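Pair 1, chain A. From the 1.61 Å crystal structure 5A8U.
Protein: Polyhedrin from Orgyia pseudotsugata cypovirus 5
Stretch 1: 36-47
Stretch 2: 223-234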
# COMPACT_ATOMS: atom_id res chain seq x y z
N LEU A 36 9.11 -16.34 4.84
CA LEU A 36 10.02 -16.69 3.75
C LEU A 36 11.28 -17.31 4.31
O LEU A 36 11.81 -16.83 5.30
CB LEU A 36 10.38 -15.44 2.96
CG LEU A 36 9.14 -14.81 2.31
CD1 LEU A 36 9.43 -13.40 1.86
CD2 LEU A 36 8.69 -15.67 1.13
N LYS A 37 11.76 -18.38 3.67
CA LYS A 37 12.91 -19.10 4.21
C LYS A 37 14.10 -19.00 3.27
O LYS A 37 13.93 -19.15 2.05
CB LYS A 37 12.54 -20.56 4.43
CG LYS A 37 11.23 -20.74 5.21
CD LYS A 37 11.13 -22.17 5.73
CE LYS A 37 12.19 -22.41 6.79
NZ LYS A 37 12.07 -23.76 7.39
N TYR A 38 15.27 -18.75 3.85
CA TYR A 38 16.50 -18.52 3.09
C TYR A 38 17.52 -19.59 3.46
O TYR A 38 17.45 -20.16 4.54
CB TYR A 38 17.06 -17.10 3.33
CG TYR A 38 16.01 -16.07 2.99
CD1 TYR A 38 15.05 -15.70 3.93
CD2 TYR A 38 15.93 -15.53 1.71
CE1 TYR A 38 14.05 -14.82 3.61
CE2 TYR A 38 14.92 -14.63 1.39
CZ TYR A 38 14.00 -14.28 2.34
OH TYR A 38 13.01 -13.40 2.05
N THR A 39 18.44 -19.86 2.55
CA THR A 39 19.36 -20.98 2.73
C THR A 39 20.41 -20.74 3.81
O THR A 39 21.09 -21.67 4.22
CB THR A 39 20.04 -21.36 1.40
OG1 THR A 39 20.74 -20.22 0.89
CG2 THR A 39 18.98 -21.80 0.40
N ASN A 40 20.51 -19.51 4.29
CA ASN A 40 21.36 -19.21 5.46
C ASN A 40 20.61 -19.33 6.80
O ASN A 40 21.16 -19.01 7.86
CB ASN A 40 21.99 -17.82 5.32
CG ASN A 40 20.96 -16.72 5.26
OD1 ASN A 40 19.76 -16.97 5.43
ND2 ASN A 40 21.42 -15.49 5.07
N GLY A 41 19.37 -19.81 6.75
CA GLY A 41 18.59 -20.04 7.95
C GLY A 41 17.69 -18.87 8.32
O GLY A 41 16.80 -19.00 9.15
N VAL A 42 17.93 -17.70 7.73
CA VAL A 42 17.10 -16.54 8.02
C VAL A 42 15.64 -16.82 7.67
O VAL A 42 15.34 -17.51 6.68
CB VAL A 42 17.60 -15.28 7.26
CG1 VAL A 42 16.56 -14.15 7.29
CG2 VAL A 42 18.95 -14.83 7.82
N VAL A 43 14.72 -16.32 8.50
CA VAL A 43 13.31 -16.30 8.10
C VAL A 43 12.84 -14.85 8.07
O VAL A 43 13.15 -14.07 8.98
CB VAL A 43 12.39 -17.20 8.98
CG1 VAL A 43 12.70 -18.68 8.74
CG2 VAL A 43 12.49 -16.85 10.47
N GLN A 44 12.14 -14.49 7.00
CA GLN A 44 11.57 -13.15 6.91
C GLN A 44 10.07 -13.26 7.05
O GLN A 44 9.43 -14.03 6.33
CB GLN A 44 11.93 -12.46 5.59
CG GLN A 44 11.48 -10.99 5.56
CD GLN A 44 12.07 -10.21 4.39
OE1 GLN A 44 12.20 -8.99 4.48
NE2 GLN A 44 12.42 -10.90 3.30
N VAL A 45 9.52 -12.46 7.96
CA VAL A 45 8.11 -12.54 8.35
C VAL A 45 7.36 -11.30 7.89
O VAL A 45 7.82 -10.17 8.07
CB VAL A 45 7.99 -12.61 9.88
CG1 VAL A 45 6.51 -12.61 10.34
CG2 VAL A 45 8.77 -13.84 10.41
N TYR A 46 6.20 -11.52 7.29
CA TYR A 46 5.23 -10.47 7.05
C TYR A 46 3.91 -10.93 7.62
O TYR A 46 3.44 -12.02 7.30
CB TYR A 46 5.04 -10.25 5.54
CG TYR A 46 6.26 -9.68 4.84
CD1 TYR A 46 6.48 -8.30 4.80
CD2 TYR A 46 7.19 -10.52 4.23
CE1 TYR A 46 7.60 -7.78 4.15
CE2 TYR A 46 8.30 -10.01 3.60
CZ TYR A 46 8.51 -8.65 3.57
OH TYR A 46 9.61 -8.13 2.92
N ASN A 47 3.32 -10.11 8.49
CA ASN A 47 2.07 -10.42 9.17
C ASN A 47 1.02 -9.32 8.94
O ASN A 47 1.22 -8.18 9.34
CB ASN A 47 2.32 -10.67 10.67
CG ASN A 47 1.04 -10.71 11.50
OD1 ASN A 47 0.81 -9.83 12.32
ND2 ASN A 47 0.19 -11.71 11.25
N PHE A 223 3.06 -6.05 10.12
CA PHE A 223 4.29 -6.29 10.85
C PHE A 223 5.29 -7.00 9.94
O PHE A 223 4.93 -7.92 9.19
CB PHE A 223 4.03 -7.16 12.07
CG PHE A 223 5.29 -7.69 12.70
CD1 PHE A 223 5.99 -6.92 13.62
CD2 PHE A 223 5.81 -8.92 12.33
CE1 PHE A 223 7.18 -7.39 14.18
CE2 PHE A 223 6.99 -9.40 12.89
CZ PHE A 223 7.67 -8.63 13.81
N SER A 224 6.55 -6.59 10.02
CA SER A 224 7.56 -7.34 9.30
C SER A 224 8.90 -7.26 10.00
O SER A 224 9.30 -6.20 10.49
CB SER A 224 7.69 -6.81 7.87
OG SER A 224 8.64 -7.60 7.17
N THR A 225 9.61 -8.38 10.02
CA THR A 225 11.01 -8.36 10.43
C THR A 225 11.69 -9.59 9.84
O THR A 225 11.02 -10.46 9.28
CB THR A 225 11.20 -8.36 11.97
OG1 THR A 225 12.56 -8.01 12.28
CG2 THR A 225 10.89 -9.73 12.57
N ALA A 226 13.01 -9.65 9.96
CA ALA A 226 13.72 -10.88 9.64
C ALA A 226 14.44 -11.34 10.89
O ALA A 226 14.98 -10.52 11.64
CB ALA A 226 14.70 -10.66 8.51
N TYR A 227 14.44 -12.65 11.09
CA TYR A 227 15.07 -13.28 12.25
C TYR A 227 16.20 -14.19 11.79
O TYR A 227 16.12 -14.81 10.72
CB TYR A 227 14.06 -14.11 13.04
CG TYR A 227 13.19 -13.29 13.95
CD1 TYR A 227 13.72 -12.74 15.11
CD2 TYR A 227 11.86 -13.05 13.66
CE1 TYR A 227 12.95 -11.96 15.97
CE2 TYR A 227 11.07 -12.27 14.52
CZ TYR A 227 11.63 -11.73 15.67
OH TYR A 227 10.89 -10.95 16.54
N VAL A 228 17.24 -14.28 12.61
CA VAL A 228 18.41 -15.11 12.30
C VAL A 228 18.05 -16.59 12.05
O VAL A 228 18.65 -17.25 11.19
CB VAL A 228 19.49 -14.99 13.40
CG1 VAL A 228 18.99 -15.56 14.72
CG2 VAL A 228 20.80 -15.66 12.95
N ASN A 229 17.08 -17.11 12.80
CA ASN A 229 16.56 -18.44 12.52
C ASN A 229 15.14 -18.61 13.00
O ASN A 229 14.60 -17.74 13.70
CB ASN A 229 17.49 -19.57 13.02
CG ASN A 229 17.58 -19.66 14.54
OD1 ASN A 229 16.75 -19.14 15.28
ND2 ASN A 229 18.58 -20.40 15.01
N GLU A 230 14.54 -19.73 12.61
CA GLU A 230 13.17 -20.02 12.98
C GLU A 230 13.01 -20.13 14.49
O GLU A 230 11.99 -19.72 15.04
CB GLU A 230 12.74 -21.31 12.27
CG GLU A 230 11.49 -21.97 12.80
CD GLU A 230 11.14 -23.20 11.98
OE1 GLU A 230 11.65 -24.30 12.30
OE2 GLU A 230 10.41 -23.03 10.99
N LYS A 231 14.01 -20.69 15.17
CA LYS A 231 13.93 -20.87 16.62
C LYS A 231 13.69 -19.53 17.32
O LYS A 231 12.78 -19.40 18.15
CB LYS A 231 15.23 -21.53 17.10
CG LYS A 231 15.29 -21.81 18.59
CD LYS A 231 15.83 -20.63 19.37
CE LYS A 231 16.17 -21.06 20.80
NZ LYS A 231 16.34 -19.87 21.66
N VAL A 232 14.48 -18.53 16.96
CA VAL A 232 14.34 -17.21 17.54
C VAL A 232 13.01 -16.55 17.15
O VAL A 232 12.34 -15.93 17.97
CB VAL A 232 15.54 -16.31 17.17
CG1 VAL A 232 15.31 -14.90 17.68
CG2 VAL A 232 16.83 -16.92 17.75
N ALA A 233 12.62 -16.67 15.89
CA ALA A 233 11.34 -16.14 15.44
C ALA A 233 10.18 -16.69 16.27
O ALA A 233 9.29 -15.95 16.66
CB ALA A 233 11.13 -16.47 13.97
N VAL A 234 10.18 -18.00 16.49
CA VAL A 234 9.08 -18.63 17.20
C VAL A 234 9.01 -18.13 18.65
O VAL A 234 7.94 -17.80 19.15
CB VAL A 234 9.16 -20.16 17.13
CG1 VAL A 234 8.17 -20.78 18.10
CG2 VAL A 234 8.85 -20.61 15.71
O HOH W 1 9.57 -23.79 8.65
O HOH W 2 20.94 -17.13 9.82
O HOH W 3 15.87 -21.23 10.35
O HOH W 4 0.33 -6.91 12.06

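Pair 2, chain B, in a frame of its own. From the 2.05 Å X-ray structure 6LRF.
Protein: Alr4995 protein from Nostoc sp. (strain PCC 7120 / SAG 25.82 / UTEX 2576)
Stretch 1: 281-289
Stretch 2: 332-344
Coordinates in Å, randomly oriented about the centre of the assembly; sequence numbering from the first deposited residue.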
# COMPACT_ATOMS: atom_id res chain seq x y z
N VAL B 281 -35.21 35.36 15.25
CA VAL B 281 -34.26 34.27 15.50
C VAL B 281 -34.47 33.12 14.51
O VAL B 281 -35.61 32.76 14.20
CB VAL B 281 -34.35 33.71 16.97
CG1 VAL B 281 -34.68 34.81 17.96
CG2 VAL B 281 -35.37 32.58 17.11
N TYR B 282 -33.38 32.55 14.00
CA TYR B 282 -33.48 31.35 13.17
C TYR B 282 -33.10 30.10 13.97
O TYR B 282 -33.35 28.97 13.53
CB TYR B 282 -32.63 31.48 11.91
CG TYR B 282 -33.05 32.64 11.05
CD1 TYR B 282 -34.10 32.51 10.15
CD2 TYR B 282 -32.42 33.86 11.15
CE1 TYR B 282 -34.50 33.58 9.36
CE2 TYR B 282 -32.81 34.93 10.37
CZ TYR B 282 -33.85 34.79 9.47
OH TYR B 282 -34.23 35.86 8.69
N VAL B 283 -32.49 30.31 15.14
CA VAL B 283 -32.14 29.21 16.02
C VAL B 283 -33.39 28.43 16.41
O VAL B 283 -34.43 29.01 16.77
CB VAL B 283 -31.41 29.73 17.28
CG1 VAL B 283 -31.08 28.58 18.23
CG2 VAL B 283 -30.14 30.48 16.87
N GLU B 284 -33.31 27.11 16.28
CA GLU B 284 -34.39 26.19 16.62
C GLU B 284 -33.99 25.20 17.70
O GLU B 284 -32.81 24.88 17.85
CB GLU B 284 -34.85 25.42 15.39
CG GLU B 284 -35.62 26.23 14.39
CD GLU B 284 -36.08 25.38 13.23
OE1 GLU B 284 -35.73 24.17 13.20
OE2 GLU B 284 -36.80 25.90 12.36
N SER B 285 -34.98 24.69 18.42
CA SER B 285 -34.76 23.79 19.53
C SER B 285 -35.80 22.70 19.50
O SER B 285 -36.92 22.91 19.05
CB SER B 285 -34.83 24.54 20.86
OG SER B 285 -33.56 25.02 21.22
N ARG B 286 -35.41 21.53 20.01
CA ARG B 286 -36.24 20.35 19.97
C ARG B 286 -35.75 19.41 21.06
O ARG B 286 -34.55 19.20 21.21
CB ARG B 286 -36.15 19.70 18.59
CG ARG B 286 -37.12 18.57 18.33
CD ARG B 286 -37.21 18.33 16.84
NE ARG B 286 -37.81 17.03 16.53
CZ ARG B 286 -38.22 16.68 15.31
NH1 ARG B 286 -38.10 17.55 14.32
NH2 ARG B 286 -38.75 15.48 15.09
N ILE B 287 -36.65 18.86 21.85
CA ILE B 287 -36.23 17.88 22.84
C ILE B 287 -36.42 16.48 22.24
O ILE B 287 -37.46 16.16 21.68
CB ILE B 287 -37.01 18.04 24.15
CG1 ILE B 287 -36.59 19.34 24.86
CG2 ILE B 287 -36.77 16.84 25.07
CD1 ILE B 287 -37.39 19.64 26.13
N ILE B 288 -35.38 15.66 22.32
CA ILE B 288 -35.48 14.29 21.84
C ILE B 288 -35.29 13.32 23.01
O ILE B 288 -34.73 13.68 24.04
CB ILE B 288 -34.46 14.00 20.71
CG1 ILE B 288 -33.04 14.26 21.19
CG2 ILE B 288 -34.77 14.82 19.48
CD1 ILE B 288 -32.27 13.00 21.56
N ARG B 289 -35.77 12.10 22.84
CA ARG B 289 -35.55 11.07 23.85
C ARG B 289 -34.78 9.91 23.24
O ARG B 289 -35.01 9.54 22.08
CB ARG B 289 -36.90 10.61 24.43
CG ARG B 289 -36.82 9.61 25.57
CD ARG B 289 -38.22 9.36 26.13
NE ARG B 289 -38.27 8.20 27.01
CZ ARG B 289 -38.01 8.25 28.31
NH1 ARG B 289 -37.66 9.41 28.88
NH2 ARG B 289 -38.09 7.15 29.05
N GLU B 332 -33.07 12.43 28.10
CA GLU B 332 -33.76 13.45 27.33
C GLU B 332 -32.77 14.56 27.06
O GLU B 332 -32.05 15.01 27.95
CB GLU B 332 -35.01 13.95 28.07
CG GLU B 332 -36.21 13.04 27.81
CD GLU B 332 -37.38 13.25 28.77
OE1 GLU B 332 -37.43 14.31 29.44
OE2 GLU B 332 -38.25 12.35 28.85
N VAL B 333 -32.70 14.95 25.80
CA VAL B 333 -31.67 15.87 25.34
C VAL B 333 -32.31 17.01 24.56
O VAL B 333 -33.11 16.78 23.66
CB VAL B 333 -30.63 15.13 24.44
CG1 VAL B 333 -29.58 16.09 23.91
CG2 VAL B 333 -29.95 13.99 25.22
N LYS B 334 -31.99 18.25 24.92
CA LYS B 334 -32.46 19.38 24.13
C LYS B 334 -31.42 19.65 23.05
O LYS B 334 -30.26 19.87 23.33
CB LYS B 334 -32.67 20.62 25.01
CG LYS B 334 -33.39 21.78 24.31
CD LYS B 334 -33.62 22.95 25.25
CE LYS B 334 -32.31 23.62 25.69
NZ LYS B 334 -31.68 24.36 24.56
N VAL B 335 -31.86 19.58 21.80
CA VAL B 335 -30.98 19.83 20.66
C VAL B 335 -31.26 21.22 20.11
O VAL B 335 -32.42 21.58 19.94
CB VAL B 335 -31.21 18.80 19.53
CG1 VAL B 335 -30.19 18.99 18.42
CG2 VAL B 335 -31.17 17.38 20.08
N SER B 336 -30.21 22.00 19.85
CA SER B 336 -30.38 23.29 19.18
C SER B 336 -29.62 23.32 17.87
O SER B 336 -28.55 22.70 17.75
CB SER B 336 -29.91 24.45 20.07
OG SER B 336 -30.62 24.47 21.30
N ALA B 337 -30.17 24.06 16.92
CA ALA B 337 -29.55 24.26 15.61
C ALA B 337 -29.67 25.72 15.20
O ALA B 337 -30.60 26.41 15.62
CB ALA B 337 -30.22 23.36 14.57
N PRO B 338 -28.74 26.21 14.38
CA PRO B 338 -28.75 27.63 14.00
C PRO B 338 -29.82 27.97 12.94
O PRO B 338 -30.13 29.15 12.72
CB PRO B 338 -27.34 27.84 13.44
CG PRO B 338 -26.96 26.46 12.89
CD PRO B 338 -27.54 25.51 13.88
N SER B 339 -30.37 26.94 12.30
CA SER B 339 -31.37 27.13 11.25
C SER B 339 -32.15 25.84 11.07
O SER B 339 -31.74 24.78 11.58
CB SER B 339 -30.72 27.50 9.93
OG SER B 339 -30.13 26.35 9.36
N HIS B 340 -33.24 25.91 10.33
CA HIS B 340 -34.06 24.73 10.07
C HIS B 340 -33.29 23.70 9.26
O HIS B 340 -33.37 22.49 9.52
CB HIS B 340 -35.35 25.08 9.34
CG HIS B 340 -36.34 23.96 9.29
ND1 HIS B 340 -36.72 23.26 10.42
CD2 HIS B 340 -37.02 23.40 8.26
CE1 HIS B 340 -37.59 22.32 10.08
NE2 HIS B 340 -37.79 22.38 8.78
N GLU B 341 -32.53 24.17 8.29
CA GLU B 341 -31.76 23.29 7.44
C GLU B 341 -30.80 22.43 8.26
O GLU B 341 -30.72 21.21 8.07
CB GLU B 341 -31.00 24.11 6.41
CG GLU B 341 -30.00 23.32 5.60
CD GLU B 341 -29.04 24.25 4.87
OE1 GLU B 341 -29.28 25.48 4.91
OE2 GLU B 341 -28.05 23.75 4.27
N VAL B 342 -30.10 23.05 9.21
CA VAL B 342 -29.12 22.30 10.01
C VAL B 342 -29.85 21.36 10.98
O VAL B 342 -29.42 20.22 11.22
CB VAL B 342 -28.16 23.24 10.78
CG1 VAL B 342 -27.28 22.44 11.75
CG2 VAL B 342 -27.29 24.04 9.80
N MSE B 343 -30.98 21.83 11.53
CA MSE B 343 -31.82 20.99 12.38
C MSE B 343 -32.29 19.71 11.66
O MSE B 343 -32.32 18.63 12.24
CB MSE B 343 -33.05 21.78 12.87
CG MSE B 343 -33.97 20.95 13.76
SE MSE B 343 -33.05 20.28 15.43
CE MSE B 343 -33.45 21.80 16.64
N GLU B 344 -32.67 19.84 10.39
CA GLU B 344 -33.10 18.68 9.61
C GLU B 344 -31.96 17.69 9.41
O GLU B 344 -32.15 16.47 9.45
CB GLU B 344 -33.62 19.12 8.25
CG GLU B 344 -34.89 19.93 8.31
CD GLU B 344 -35.38 20.29 6.92
OE1 GLU B 344 -34.69 21.06 6.21
OE2 GLU B 344 -36.46 19.77 6.54

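Pair 1 and pair 2 share one fold unit: two antiparallel strands, the second of which leads through a short loop into a helix. Fourteen central residues superpose with an RMSD of 0.8 Å. The strand axes run at 176° in pair 1 and 155° in pair 2, approaching to 4.7 and 4.6 Å.

The ladders start at matched positions. A:Val43 pairs with A:Tyr227, N to O 3.0 Å and O to N 2.9 Å. B:Glu284 pairs with B:Ala337, where N to O and O to N are both 2.9 Å. These paired hydrogen bonds fix the register just before the chain turns into the helix.

The helix start is also shared. A:Asn229 matches B:Ser339, and each caps its helix. A:Asn229 OD1 accepts from A:Val232 N at 2.9 Å; B:Ser339 OG accepts from B:Val342 N at 3.3 Å. Both side chains have chi1 in p.

The side chains of A:Val43 and B:Glu284 lie on the same sheet face as their bridge partners and contact the helix. A:Val43 packs by apolar contact, its CG2 3.8 Å from A:Ala233 CB. B:Glu284 bonds instead to the helix's first residue: B:His340 ND1 donates to B:Glu284 OE1 at 3.1 Å.

Where pair 1 has A:Ala233, pair 2 has B:Met343, a selenomethionine. Both point toward the first stretch. The longer side chain reaches further along the strand, its CE 3.4 Å from B:Glu284 O and 3.9 Å from B:Arg286 CB. B:Arg286 matches A:Val45, whose CG1 instead meets the edge of the A:Phe223 ring, 4.1 Å from CE2.

A:Glu230 matches B:His340. It makes no direct polar bond to the first stretch. Its OE2 lies 4.0 Å from A:Lys37 NZ, beyond a salt bridge, and water 1 joins the two atoms at 2.6 Å from OE2 and 2.8 Å from NZ.

On the other face, A:Gln44 and A:Ala226 match B:Ser285 and B:Ser336. Pair 1 has a loose contact here, A:Gln44 CG to A:Ala226 CB at 4.4 Å. Pair 2 has a hydrogen bond, B:Ser285 OG to B:Ser336 OG at 3.0 Å.

Further along this face, A:Tyr46 and A:Ser224 match B:Ile287 and B:Lys334. A:Ser224 OG lies over the tyrosine ring, 3.2 Å from A:Tyr46 CE1, and donates to A:Val45 O at 2.8 Å. In pair 2 the contact is between aliphatic carbons, B:Ile287 CG1 to B:Lys334 CG at 4.1 Å.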